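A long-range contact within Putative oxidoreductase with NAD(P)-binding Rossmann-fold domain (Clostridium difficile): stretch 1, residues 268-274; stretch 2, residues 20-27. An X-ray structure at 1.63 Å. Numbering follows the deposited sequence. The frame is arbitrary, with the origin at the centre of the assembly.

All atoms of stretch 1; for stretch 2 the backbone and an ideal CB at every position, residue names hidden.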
ATOM      1  N   GLY A 268     -18.402  -7.426  12.424  1.00 14.49           N
ATOM      2  CA  GLY A 268     -19.333  -7.020  13.475  1.00 14.82           C
ATOM      3  C   GLY A 268     -20.452  -8.021  13.763  1.00 14.70           C
ATOM      4  O   GLY A 268     -21.213  -7.845  14.706  1.00 15.12           O
ATOM      5  N   PHE A 269     -20.560  -9.070  12.954  1.00 15.17           N
ATOM      6  CA  PHE A 269     -21.619 -10.063  13.157  1.00 14.32           C
ATOM      7  C   PHE A 269     -21.448 -10.810  14.479  1.00 15.71           C
ATOM      8  O   PHE A 269     -22.429 -11.142  15.138  1.00 15.30           O
ATOM      9  CB  PHE A 269     -21.680 -11.057  12.005  1.00 14.90           C
ATOM     10  CG  PHE A 269     -22.182 -10.465  10.734  1.00 14.63           C
ATOM     11  CD1 PHE A 269     -23.540 -10.173  10.590  1.00 18.13           C
ATOM     12  CD2 PHE A 269     -21.323 -10.149   9.697  1.00 16.09           C
ATOM     13  CE1 PHE A 269     -24.024  -9.629   9.431  1.00 17.44           C
ATOM     14  CE2 PHE A 269     -21.790  -9.585   8.523  1.00 17.33           C
ATOM     15  CZ  PHE A 269     -23.148  -9.313   8.376  1.00 18.21           C
ATOM     16  N   GLU A 270     -20.206 -11.115  14.849  1.00 15.29           N
ATOM     17  CA  GLU A 270     -19.963 -11.819  16.084  1.00 16.31           C
ATOM     18  C   GLU A 270     -20.389 -10.992  17.296  1.00 16.62           C
ATOM     19  O   GLU A 270     -21.136 -11.472  18.166  1.00 15.80           O
ATOM     20  CB  GLU A 270     -18.479 -12.275  16.171  1.00 18.12           C
ATOM     21  CG  GLU A 270     -18.158 -13.009  17.427  1.00 19.38           C
ATOM     22  CD  GLU A 270     -16.818 -13.733  17.387  1.00 23.77           C
ATOM     23  OE1 GLU A 270     -16.242 -13.944  18.459  1.00 33.41           O
ATOM     24  OE2 GLU A 270     -16.370 -14.121  16.300  1.00 28.74           O
ATOM     25  N   ASP A 271     -19.987  -9.738  17.333  1.00 14.79           N
ATOM     26  CA  ASP A 271     -20.287  -8.926  18.495  1.00 15.64           C
ATOM     27  C   ASP A 271     -21.764  -8.537  18.565  1.00 13.66           C
ATOM     28  O   ASP A 271     -22.336  -8.507  19.662  1.00 15.31           O
ATOM     29  CB  ASP A 271     -19.365  -7.738  18.564  1.00 15.83           C
ATOM     30  CG  ASP A 271     -17.924  -8.160  18.872  1.00 20.48           C
ATOM     31  OD1 ASP A 271     -17.737  -9.155  19.630  1.00 22.46           O
ATOM     32  OD2 ASP A 271     -16.999  -7.527  18.348  1.00 19.64           O
ATOM     33  N   ILE A 272     -22.385  -8.291  17.415  1.00 14.47           N
ATOM     34  CA  ILE A 272     -23.796  -7.895  17.442  1.00 14.36           C
ATOM     35  C   ILE A 272     -24.658  -9.070  17.916  1.00 14.82           C
ATOM     36  O   ILE A 272     -25.600  -8.887  18.686  1.00 15.39           O
ATOM     37  CB  ILE A 272     -24.311  -7.321  16.101  1.00 13.21           C
ATOM     38  CG1 ILE A 272     -25.620  -6.558  16.344  1.00 13.69           C
ATOM     39  CG2 ILE A 272     -24.478  -8.413  14.990  1.00 12.98           C
ATOM     40  CD1 ILE A 272     -26.115  -5.804  15.119  1.00 13.31           C
ATOM     41  N   SER A 273     -24.335 -10.274  17.447  1.00 14.35           N
ATOM     42  CA  SER A 273     -25.121 -11.453  17.818  1.00 14.63           C
ATOM     43  C   SER A 273     -24.942 -11.727  19.328  1.00 15.60           C
ATOM     44  O   SER A 273     -25.919 -12.011  20.047  1.00 14.61           O
ATOM     45  CB  SER A 273     -24.752 -12.653  16.942  1.00 14.94           C
ATOM     46  OG  SER A 273     -24.965 -12.360  15.546  1.00 18.77           O
ATOM     47  N   ASN A 274     -23.703 -11.650  19.816  1.00 15.97           N
ATOM     48  CA  ASN A 274     -23.454 -11.878  21.223  1.00 17.39           C
ATOM     49  C   ASN A 274     -24.071 -10.804  22.115  1.00 15.57           C
ATOM     50  O   ASN A 274     -24.518 -11.082  23.226  1.00 18.29           O
ATOM     51  CB  ASN A 274     -21.967 -12.044  21.495  1.00 18.25           C
ATOM     52  CG  ASN A 274     -21.419 -13.364  20.937  1.00 22.76           C
ATOM     53  OD1 ASN A 274     -22.147 -14.341  20.804  1.00 26.91           O
ATOM     54  ND2 ASN A 274     -20.128 -13.386  20.636  1.00 26.91           N
ATOM     55  N   UNK A  20     -23.641 -18.007   5.996  1.00 20.17           N
ATOM     56  CA  UNK A  20     -22.302 -17.415   5.984  1.00 20.62           C
ATOM     57  C   UNK A  20     -22.011 -16.415   7.105  1.00 21.38           C
ATOM     58  O   UNK A  20     -20.847 -16.274   7.483  1.00 22.17           O
ATOM     59  CB  UNK A  20     -22.084 -16.716   4.640  1.00 20.62           C
ATOM     60  N   UNK A  21     -23.048 -15.740   7.620  1.00 21.03           N
ATOM     61  CA  UNK A  21     -22.883 -14.627   8.601  1.00 20.08           C
ATOM     62  C   UNK A  21     -23.310 -14.919  10.018  1.00 19.63           C
ATOM     63  O   UNK A  21     -22.908 -14.167  10.948  1.00 20.39           O
ATOM     64  CB  UNK A  21     -23.676 -13.408   8.124  1.00 20.08           C
ATOM     65  N   UNK A  22     -24.146 -15.956  10.211  1.00 17.57           N
ATOM     66  CA  UNK A  22     -24.690 -16.276  11.538  1.00 17.80           C
ATOM     67  C   UNK A  22     -24.405 -17.671  12.050  1.00 19.63           C
ATOM     68  O   UNK A  22     -23.865 -17.805  13.166  1.00 21.83           O
ATOM     69  CB  UNK A  22     -26.207 -16.077  11.519  1.00 17.80           C
ATOM     70  N   UNK A  23     -24.733 -18.702  11.258  1.00 19.72           N
ATOM     71  CA  UNK A  23     -24.494 -20.090  11.660  1.00 20.13           C
ATOM     72  C   UNK A  23     -23.050 -20.319  12.097  1.00 20.87           C
ATOM     73  O   UNK A  23     -22.827 -20.959  13.148  1.00 20.41           O
ATOM     74  CB  UNK A  23     -24.841 -21.037  10.510  1.00 20.13           C
ATOM     75  N   UNK A  24     -22.064 -19.759  11.355  1.00 19.73           N
ATOM     76  CA  UNK A  24     -20.692 -20.059  11.792  1.00 20.41           C
ATOM     77  C   UNK A  24     -20.351 -19.594  13.203  1.00 21.41           C
ATOM     78  O   UNK A  24     -19.474 -20.171  13.837  1.00 22.08           O
ATOM     79  CB  UNK A  24     -19.702 -19.420  10.816  1.00 20.41           C
ATOM     80  N   UNK A  25     -21.028 -18.571  13.695  1.00 20.27           N
ATOM     81  CA  UNK A  25     -20.770 -18.126  15.074  1.00 22.27           C
ATOM     82  C   UNK A  25     -21.737 -18.755  16.087  1.00 21.06           C
ATOM     83  O   UNK A  25     -21.310 -19.192  17.186  1.00 20.60           O
ATOM     84  CB  UNK A  25     -20.869 -16.601  15.154  1.00 22.27           C
ATOM     85  N   UNK A  26     -23.016 -18.855  15.727  1.00 20.47           N
ATOM     86  CA  UNK A  26     -24.020 -19.296  16.676  1.00 19.26           C
ATOM     87  C   UNK A  26     -23.997 -20.794  16.929  1.00 19.26           C
ATOM     88  O   UNK A  26     -24.483 -21.237  17.961  1.00 18.45           O
ATOM     89  CB  UNK A  26     -25.408 -18.885  16.181  1.00 19.26           C
ATOM     90  N   UNK A  27     -23.414 -21.564  16.007  1.00 19.21           N
ATOM     91  CA  UNK A  27     -23.329 -23.005  16.187  1.00 19.58           C
ATOM     92  C   UNK A  27     -22.280 -23.412  17.210  1.00 22.18           C
ATOM     93  O   UNK A  27     -22.252 -24.586  17.597  1.00 22.85           O
ATOM     94  CB  UNK A  27     -23.025 -23.677  14.847  1.00 19.58           C
TER

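Stretch 2 is largely helical and crosses the helix of residues 269-274 at 67°, with the axes 9.9 Å apart at their closest.

At position 20, nothing of stretch 1 lies within 5.5 Å of the ideal CB, so the contact sets no demand and many side chains would fit. The residue is Lys20, whose extended chain makes no contact with stretch 1.

Position 21 is far more restricted. Its CA lies 6.6 Å from the CA of Phe269, and its CA-to-CB bond points toward stretch 1, with the ideal CB 4.0 Å from Phe269 CE1. The phenyl ring lies directly in front of that CB, which favours a small apolar side chain. Alanine is found: Ala21 CB sits 3.9 Å from the centroid of the Phe269 ring, 6° off its normal, a CH-pi contact over one face. The close backbone also brings Ala21 O to 3.5 Å from Phe269 CB, and this oxygen has no polar partner in the model.

At position 22 the CA-to-CB bond points sideways and the CB itself is out of contact, so a short side chain would contribute little; a long one, aromatic or aliphatic, could turn back toward Phe269 and Ser273. Tyr22, with chi1 in the m well, does so. The Phe269 edge approaches its face in an offset edge-to-face pair, with planes at 81° and Phe269 CD1 3.6 Å from Tyr22 CZ. Ser273 OG lies at the tyrosine ring's edge, 3.5 Å from Tyr22 CE1, while its hydrogen bond goes to Phe269 O within its own helix.

Positions 23 and 24 are out of reach, and stretch 1 does not select their side chains. At 24 phi is -61°, which would also admit proline. They are Leu23 and Pro24, and with no NH the latter leaves its N without a bond to the preceding turn.

Position 25 again points toward stretch 1, its ideal CB 5.0 Å from Glu270 CA. The intervening space suits a medium-sized apolar group such as isoleucine, leucine or methionine. Ile25 fills it: its CD1 is 3.4 Å from Phe269 O, 3.7 Å from Glu270 CA and 4.1 Å from Phe269 CB, packing against the start of the helix.

Position 26 points sideways, leaving its CB beyond contact, so a longer apolar chain could reach where a short one could not. Leu26 places CD2 4.2 Å from Ser273 CB.

Position 27 is remote and unconstrained by stretch 1. Thr27 instead bonds locally, from OG1 to Leu23 O at 2.6 Å.

Stretch 2 20-27: KAYLPILT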
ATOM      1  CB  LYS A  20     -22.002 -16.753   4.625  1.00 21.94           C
ATOM      2  CG  LYS A  20     -22.675 -15.427   4.401  1.00 23.42           C
ATOM      3  CD  LYS A  20     -22.311 -14.878   3.028  1.00 27.70           C
ATOM      4  CE  LYS A  20     -22.962 -13.545   2.776  1.00 29.77           C
ATOM      5  NZ  LYS A  20     -22.591 -13.017   1.444  1.00 32.84           N
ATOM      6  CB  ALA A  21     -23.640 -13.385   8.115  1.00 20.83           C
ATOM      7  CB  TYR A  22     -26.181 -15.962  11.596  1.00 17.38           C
ATOM      8  CG  TYR A  22     -26.426 -14.491  11.441  1.00 15.83           C
ATOM      9  CD1 TYR A  22     -26.272 -13.633  12.520  1.00 15.12           C
ATOM     10  CD2 TYR A  22     -26.717 -13.937  10.200  1.00 18.91           C
ATOM     11  CE1 TYR A  22     -26.481 -12.261  12.389  1.00 15.85           C
ATOM     12  CE2 TYR A  22     -26.921 -12.565  10.047  1.00 18.79           C
ATOM     13  CZ  TYR A  22     -26.789 -11.734  11.136  1.00 16.01           C
ATOM     14  OH  TYR A  22     -26.992 -10.369  11.009  1.00 16.48           O
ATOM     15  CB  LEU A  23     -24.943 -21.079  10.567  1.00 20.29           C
ATOM     16  CG  LEU A  23     -26.458 -21.316  10.535  1.00 20.36           C
ATOM     17  CD1 LEU A  23     -26.921 -21.974   9.253  1.00 23.56           C
ATOM     18  CD2 LEU A  23     -26.901 -22.122  11.781  1.00 24.27           C
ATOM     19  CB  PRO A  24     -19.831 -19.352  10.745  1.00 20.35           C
ATOM     20  CG  PRO A  24     -20.694 -19.372   9.499  1.00 20.75           C
ATOM     21  CD  PRO A  24     -22.062 -19.063  10.044  1.00 19.48           C
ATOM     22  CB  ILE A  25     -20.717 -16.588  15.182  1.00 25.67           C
ATOM     23  CG1 ILE A  25     -21.909 -15.948  14.505  1.00 26.89           C
ATOM     24  CG2 ILE A  25     -19.437 -16.082  14.583  1.00 31.27           C
ATOM     25  CD1 ILE A  25     -21.796 -14.423  14.286  1.00 29.23           C
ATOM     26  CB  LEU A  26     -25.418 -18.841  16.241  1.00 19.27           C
ATOM     27  CG  LEU A  26     -25.636 -17.327  16.255  1.00 19.12           C
ATOM     28  CD1 LEU A  26     -26.993 -17.020  15.649  1.00 23.52           C
ATOM     29  CD2 LEU A  26     -25.492 -16.745  17.698  1.00 20.40           C
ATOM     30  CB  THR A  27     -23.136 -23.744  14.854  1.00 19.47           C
ATOM     31  OG1 THR A  27     -21.982 -23.232  14.199  1.00 20.52           O
ATOM     32  CG2 THR A  27     -24.384 -23.568  13.967  1.00 19.99           C
TER
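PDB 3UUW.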